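Local coordinates for adenylate cyclase-like protein (Chlamydia trachomatis, PDB 4QO6) that helps build the inner-membrane ring of the type III secretion system as the structural protein CdsD, here represented by part of its periplasmic region, at residues 46-49 / 50-54; 77-80 / 81-84. All coordinates share one frame; numbering follows the deposited sequence.

Contact 1. Residues 46-49 / 50-54; sequences IDKS and ELLYK
Lys48 and Leu52 meet one turn apart on helix 45-56, where the carbonyl of Lys48 takes the amide of Leu52 in a nearly straight bond, N to O 3.0 Å with 174° at the hydrogen. The same i to i+4 ladder satisfies the carbonyls of Ile46, Asp47 and Ser49, which accept from the amides of Glu50, Leu51 and Tyr53. One turn earlier, Asp47 N is held by Asn44 OD1, and Ser49 OG makes a weak bond to Ser45 O. Leu52 also lays its branch over the acceptor, with CG 3.3 Å from Lys48 O and CD1 4.2 Å from Lys48 CG. Lys48 leaves the helix roughly across its axis: a chi1 of -171° swings CG away from the backbone N, and a bend at the last torsion brings NZ into a salt bridge with Asp66. This helix is the crossover of a beta-alpha-beta unit, strand 41-42, helix 45-56, strand 63-70, in the PD1 domain; buried Leu51 packs on Val42 and Val68. Asp47 and Glu50 bring like charges near each other, OD1 to OE2 4.3 Å, and the salt bridge of Asp47 OD2 to Arg43 probably eases that repulsion. On the outer side, Ser49 O sits at the edge of the Tyr53 ring, 3.5 Å from CD1.

Contact 2. Residues 77-80 / 81-84; sequences EMNI and LLSK
This is a local contact within the last turns of helix 71-83, partly buried, with one flank against helix 110-123 and strand 92-95 and the other exposed. Leu81 and Leu82 amides bond to the carbonyls of Glu77 and Met78, the second at 2.9 Å from Leu82 N to Met78 O. On the inner flank Met78, folded at chi2 and again at chi3 (28°), brings its methyl CE within 3.8 Å of Leu81 CD1, the two side chains crossing at a slant. Leu82 covers Met78 O, its CG 3.4 Å away, and packs on Leu116 and Tyr119, while Met78 touches Leu120 and Met93. These residues belong to the PD2 domain of the periplasmic region, assigned to the BON clan, in which the helices pack on a three-stranded sheet. Asn79 ties the helix to that sheet: its OD1 accepts the amide of Met93, and OD1 lies 4.2 Å from Leu82 CD1. Toward the helix end the ladder bends at Ser83, whose N-H meets Asn79 O at 143°, and weakens at Lys84, N to Ile80 O 3.5 Å. Ile80 O has a second donor, Ser83 OG at 2.6 Å, its chi1 of 78° turning the hydroxyl back over the helix. Asn79 O also accepts from a bound PEG, probably from the crystallisation liquor, close to the Ser83 side chain. Lys84 runs alongside Ile80, its NZ 4.0 Å from Ile80 CG2.

Each contact joins successive turns of one helix, but in different domains: contact 1 lies in PD1 and contact 2 in PD2, with centres about 27 Å apart and nearest atoms about 13 Å apart, so neither touches the other. Contact 1 is mostly at the surface, and its charged side chains pair with Arg43 just before the helix and Asp66 on the neighbouring strand. Contact 2 is more buried, with Met78 and Leu82 against helix 110-123. The backbone differs too: 46-54 lies within its helix and its four bonds across the segments are all of ordinary length, whereas 77-84 includes a helix end, where a serine hydroxyl supplements a weakening backbone bond.

Contact 1. Residues 46-49 / 50-54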
ATOM      1  N   ILE A  46       7.511   6.718 -21.987  1.00 21.00           N
ATOM      2  CA  ILE A  46       8.695   7.613 -22.245  1.00 21.63           C
ATOM      3  C   ILE A  46       9.953   6.762 -22.177  1.00 20.61           C
ATOM      4  O   ILE A  46      10.659   6.672 -23.174  1.00 19.94           O
ATOM      5  CB  ILE A  46       8.745   8.826 -21.311  1.00 25.09           C
ATOM      6  CG1 ILE A  46       7.476   9.649 -21.503  1.00 28.16           C
ATOM      7  CG2 ILE A  46      10.010   9.697 -21.540  1.00 25.10           C
ATOM      8  CD1 ILE A  46       7.288  10.718 -20.454  1.00 29.27           C
ATOM      9  N   ASP A  47      10.176   6.021 -21.083  1.00 20.53           N
ATOM     10  CA  ASP A  47      11.267   5.081 -21.064  1.00 22.60           C
ATOM     11  C   ASP A  47      11.260   4.089 -22.245  1.00 23.65           C
ATOM     12  O   ASP A  47      12.306   3.726 -22.772  1.00 21.78           O
ATOM     13  CB  ASP A  47      11.358   4.348 -19.717  1.00 28.40           C
ATOM     14  CG  ASP A  47      11.536   5.306 -18.532  1.00 38.74           C
ATOM     15  OD1 ASP A  47      11.795   6.529 -18.725  1.00 49.72           O
ATOM     16  OD2 ASP A  47      11.451   4.853 -17.372  1.00 51.89           O
ATOM     17  N   LYS A  48      10.083   3.635 -22.684  1.00 25.07           N
ATOM     18  CA  LYS A  48      10.021   2.685 -23.749  1.00 25.89           C
ATOM     19  C   LYS A  48      10.576   3.304 -25.036  1.00 28.42           C
ATOM     20  O   LYS A  48      11.299   2.667 -25.794  1.00 23.88           O
ATOM     21  CB  LYS A  48       8.591   2.267 -23.935  1.00 28.37           C
ATOM     22  CG  LYS A  48       8.356   1.095 -24.880  1.00 32.57           C
ATOM     23  CD  LYS A  48       6.965   0.559 -24.495  1.00 36.35           C
ATOM     24  CE  LYS A  48       6.619  -0.755 -25.110  1.00 37.52           C
ATOM     25  NZ  LYS A  48       6.728  -0.604 -26.565  1.00 41.11           N
ATOM     26  N   SER A  49      10.203   4.545 -25.308  1.00 28.31           N
ATOM     27  CA  SER A  49      10.697   5.206 -26.508  1.00 30.70           C
ATOM     28  C   SER A  49      12.229   5.416 -26.455  1.00 27.16           C
ATOM     29  O   SER A  49      12.887   5.264 -27.466  1.00 23.00           O
ATOM     30  CB  SER A  49       9.978   6.548 -26.731  1.00 34.45           C
ATOM     31  OG  SER A  49       8.620   6.300 -27.122  1.00 37.14           O
ATOM     32  N   GLU A  50      12.768   5.743 -25.290  1.00 25.34           N
ATOM     33  CA  GLU A  50      14.214   5.846 -25.128  1.00 28.72           C
ATOM     34  C   GLU A  50      14.877   4.505 -25.460  1.00 29.42           C
ATOM     35  O   GLU A  50      15.866   4.470 -26.207  1.00 24.43           O
ATOM     36  CB  GLU A  50      14.627   6.246 -23.712  1.00 32.31           C
ATOM     37  CG  GLU A  50      14.763   7.738 -23.401  1.00 37.89           C
ATOM     38  CD  GLU A  50      14.802   7.980 -21.883  1.00 43.52           C
ATOM     39  OE1 GLU A  50      15.431   7.157 -21.167  1.00 55.01           O
ATOM     40  OE2 GLU A  50      14.208   8.954 -21.378  1.00 41.16           O
ATOM     41  N   LEU A  51      14.316   3.415 -24.921  1.00 26.81           N
ATOM     42  CA  LEU A  51      14.894   2.096 -25.142  1.00 27.15           C
ATOM     43  C   LEU A  51      14.915   1.761 -26.607  1.00 27.67           C
ATOM     44  O   LEU A  51      15.963   1.428 -27.138  1.00 24.73           O
ATOM     45  CB  LEU A  51      14.173   1.023 -24.338  1.00 24.35           C
ATOM     46  CG  LEU A  51      14.424  -0.437 -24.657  1.00 25.97           C
ATOM     47  CD1 LEU A  51      15.898  -0.850 -24.527  1.00 27.03           C
ATOM     48  CD2 LEU A  51      13.487  -1.282 -23.781  1.00 24.79           C
ATOM     49  N   LEU A  52      13.755   1.865 -27.252  1.00 27.98           N
ATOM     50  CA  LEU A  52      13.637   1.490 -28.662  1.00 32.95           C
ATOM     51  C   LEU A  52      14.516   2.300 -29.615  1.00 32.97           C
ATOM     52  O   LEU A  52      14.990   1.787 -30.605  1.00 29.91           O
ATOM     53  CB  LEU A  52      12.218   1.594 -29.180  1.00 33.08           C
ATOM     54  CG  LEU A  52      11.210   0.745 -28.432  1.00 37.88           C
ATOM     55  CD1 LEU A  52       9.826   1.270 -28.805  1.00 37.70           C
ATOM     56  CD2 LEU A  52      11.374  -0.740 -28.726  1.00 36.88           C
ATOM     57  N   TYR A  53      14.650   3.575 -29.356  1.00 36.19           N
ATOM     58  CA  TYR A  53      15.445   4.417 -30.228  1.00 40.15           C
ATOM     59  C   TYR A  53      16.946   4.252 -30.030  1.00 34.98           C
ATOM     60  O   TYR A  53      17.689   4.435 -30.991  1.00 34.08           O
ATOM     61  CB  TYR A  53      15.003   5.891 -30.156  1.00 41.10           C
ATOM     62  CG  TYR A  53      13.881   6.080 -31.146  1.00 49.82           C
ATOM     63  CD1 TYR A  53      12.609   5.539 -30.895  1.00 51.62           C
ATOM     64  CD2 TYR A  53      14.096   6.722 -32.380  1.00 57.85           C
ATOM     65  CE1 TYR A  53      11.586   5.654 -31.813  1.00 50.87           C
ATOM     66  CE2 TYR A  53      13.062   6.853 -33.305  1.00 56.41           C
ATOM     67  CZ  TYR A  53      11.817   6.313 -33.006  1.00 56.07           C
ATOM     68  OH  TYR A  53      10.785   6.431 -33.891  1.00 65.37           O
ATOM     69  N   LYS A  54      17.379   3.928 -28.813  1.00 31.41           N
ATOM     70  CA  LYS A  54      18.777   3.581 -28.583  1.00 29.39           C
ATOM     71  C   LYS A  54      19.175   2.276 -29.189  1.00 29.13           C
ATOM     72  O   LYS A  54      20.265   2.186 -29.700  1.00 28.15           O
ATOM     73  CB  LYS A  54      19.130   3.574 -27.130  1.00 30.65           C
ATOM     74  CG  LYS A  54      19.026   4.940 -26.481  1.00 33.80           C
ATOM     75  CD  LYS A  54      19.421   4.814 -25.016  1.00 36.64           C
ATOM     76  CE  LYS A  54      19.767   6.156 -24.394  1.00 37.82           C
ATOM     77  NZ  LYS A  54      20.100   5.914 -22.965  1.00 40.86           N
TER

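Contact 2. Residues 77-80 / 81-84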
ATOM      1  N   GLU A  77      -4.628   1.105 -15.979  1.00 19.56           N
ATOM      2  CA  GLU A  77      -5.718   0.278 -16.457  1.00 23.88           C
ATOM      3  C   GLU A  77      -6.374  -0.405 -15.249  1.00 21.61           C
ATOM      4  O   GLU A  77      -7.541  -0.298 -15.067  1.00 23.43           O
ATOM      5  CB  GLU A  77      -5.199  -0.741 -17.476  1.00 29.47           C
ATOM      6  CG  GLU A  77      -6.224  -1.788 -17.925  1.00 40.34           C
ATOM      7  CD  GLU A  77      -5.709  -3.243 -17.939  1.00 54.66           C
ATOM      8  OE1 GLU A  77      -4.596  -3.514 -18.490  1.00 57.42           O
ATOM      9  OE2 GLU A  77      -6.436  -4.142 -17.401  1.00 67.14           O
ATOM     10  N   MET A  78      -5.611  -1.043 -14.392  1.00 20.61           N
ATOM     11  CA  MET A  78      -6.170  -1.740 -13.236  1.00 22.56           C
ATOM     12  C   MET A  78      -6.917  -0.790 -12.281  1.00 21.00           C
ATOM     13  O   MET A  78      -7.965  -1.140 -11.752  1.00 16.97           O
ATOM     14  CB  MET A  78      -5.038  -2.540 -12.512  1.00 24.47           C
ATOM     15  CG  MET A  78      -5.456  -3.560 -11.414  1.00 32.21           C
ATOM     16  SD  MET A  78      -6.624  -4.983 -11.785  1.00 36.76           S
ATOM     17  CE  MET A  78      -6.297  -5.263 -13.510  1.00 37.36           C
ATOM     18  N   ASN A  79      -6.387   0.425 -12.090  1.00 20.26           N
ATOM     19  CA  ASN A  79      -7.006   1.425 -11.232  1.00 19.46           C
ATOM     20  C   ASN A  79      -8.297   1.864 -11.794  1.00 20.10           C
ATOM     21  O   ASN A  79      -9.198   2.183 -11.027  1.00 18.74           O
ATOM     22  CB  ASN A  79      -6.111   2.678 -11.044  1.00 19.41           C
ATOM     23  CG  ASN A  79      -4.933   2.389 -10.156  1.00 21.02           C
ATOM     24  OD1 ASN A  79      -4.950   1.370  -9.455  1.00 19.44           O
ATOM     25  ND2 ASN A  79      -3.860   3.259 -10.200  1.00 19.91           N
ATOM     26  N   ILE A  80      -8.389   1.925 -13.130  1.00 19.85           N
ATOM     27  CA  ILE A  80      -9.679   2.243 -13.762  1.00 21.24           C
ATOM     28  C   ILE A  80     -10.690   1.114 -13.399  1.00 24.05           C
ATOM     29  O   ILE A  80     -11.830   1.414 -13.039  1.00 26.10           O
ATOM     30  CB  ILE A  80      -9.559   2.470 -15.285  1.00 19.41           C
ATOM     31  CG1 ILE A  80      -8.846   3.781 -15.596  1.00 19.41           C
ATOM     32  CG2 ILE A  80     -10.917   2.464 -15.955  1.00 21.15           C
ATOM     33  CD1 ILE A  80      -8.479   3.942 -17.076  1.00 18.18           C
ATOM     34  N   LEU A  81     -10.284  -0.162 -13.437  1.00 24.28           N
ATOM     35  CA  LEU A  81     -11.253  -1.250 -13.132  1.00 27.12           C
ATOM     36  C   LEU A  81     -11.680  -1.214 -11.689  1.00 25.84           C
ATOM     37  O   LEU A  81     -12.829  -1.482 -11.382  1.00 23.42           O
ATOM     38  CB  LEU A  81     -10.694  -2.632 -13.393  1.00 28.26           C
ATOM     39  CG  LEU A  81     -10.327  -2.921 -14.843  1.00 33.04           C
ATOM     40  CD1 LEU A  81      -9.688  -4.308 -14.983  1.00 33.77           C
ATOM     41  CD2 LEU A  81     -11.580  -2.765 -15.708  1.00 31.00           C
ATOM     42  N   LEU A  82     -10.738  -0.953 -10.792  1.00 25.49           N
ATOM     43  CA  LEU A  82     -11.054  -0.988  -9.375  1.00 25.76           C
ATOM     44  C   LEU A  82     -12.006   0.157  -9.000  1.00 27.78           C
ATOM     45  O   LEU A  82     -12.886  -0.031  -8.159  1.00 24.59           O
ATOM     46  CB  LEU A  82      -9.801  -0.920  -8.552  1.00 26.00           C
ATOM     47  CG  LEU A  82      -8.860  -2.120  -8.640  1.00 26.66           C
ATOM     48  CD1 LEU A  82      -7.485  -1.687  -8.149  1.00 25.74           C
ATOM     49  CD2 LEU A  82      -9.398  -3.304  -7.836  1.00 26.23           C
ATOM     50  N   SER A  83     -11.838   1.298  -9.683  1.00 30.16           N
ATOM     51  CA  SER A  83     -12.573   2.560  -9.461  1.00 31.93           C
ATOM     52  C   SER A  83     -14.049   2.376  -9.721  1.00 31.34           C
ATOM     53  O   SER A  83     -14.830   3.010  -9.122  1.00 33.48           O
ATOM     54  CB  SER A  83     -12.064   3.681 -10.405  1.00 33.55           C
ATOM     55  OG  SER A  83     -12.573   3.587 -11.792  1.00 36.76           O
ATOM     56  N   LYS A  84     -14.392   1.529 -10.677  1.00 37.25           N
ATOM     57  CA  LYS A  84     -15.759   1.214 -11.061  1.00 37.45           C
ATOM     58  C   LYS A  84     -16.396   0.146 -10.200  1.00 40.11           C
ATOM     59  O   LYS A  84     -17.549  -0.194 -10.385  1.00 43.12           O
ATOM     60  CB  LYS A  84     -15.729   0.696 -12.497  1.00 39.36           C
ATOM     61  CG  LYS A  84     -15.526   1.819 -13.492  1.00 42.78           C
ATOM     62  CD  LYS A  84     -15.243   1.364 -14.912  1.00 47.95           C
ATOM     63  CE  LYS A  84     -15.253   2.580 -15.845  1.00 58.14           C
ATOM     64  NZ  LYS A  84     -14.657   3.838 -15.260  1.00 62.14           N
TER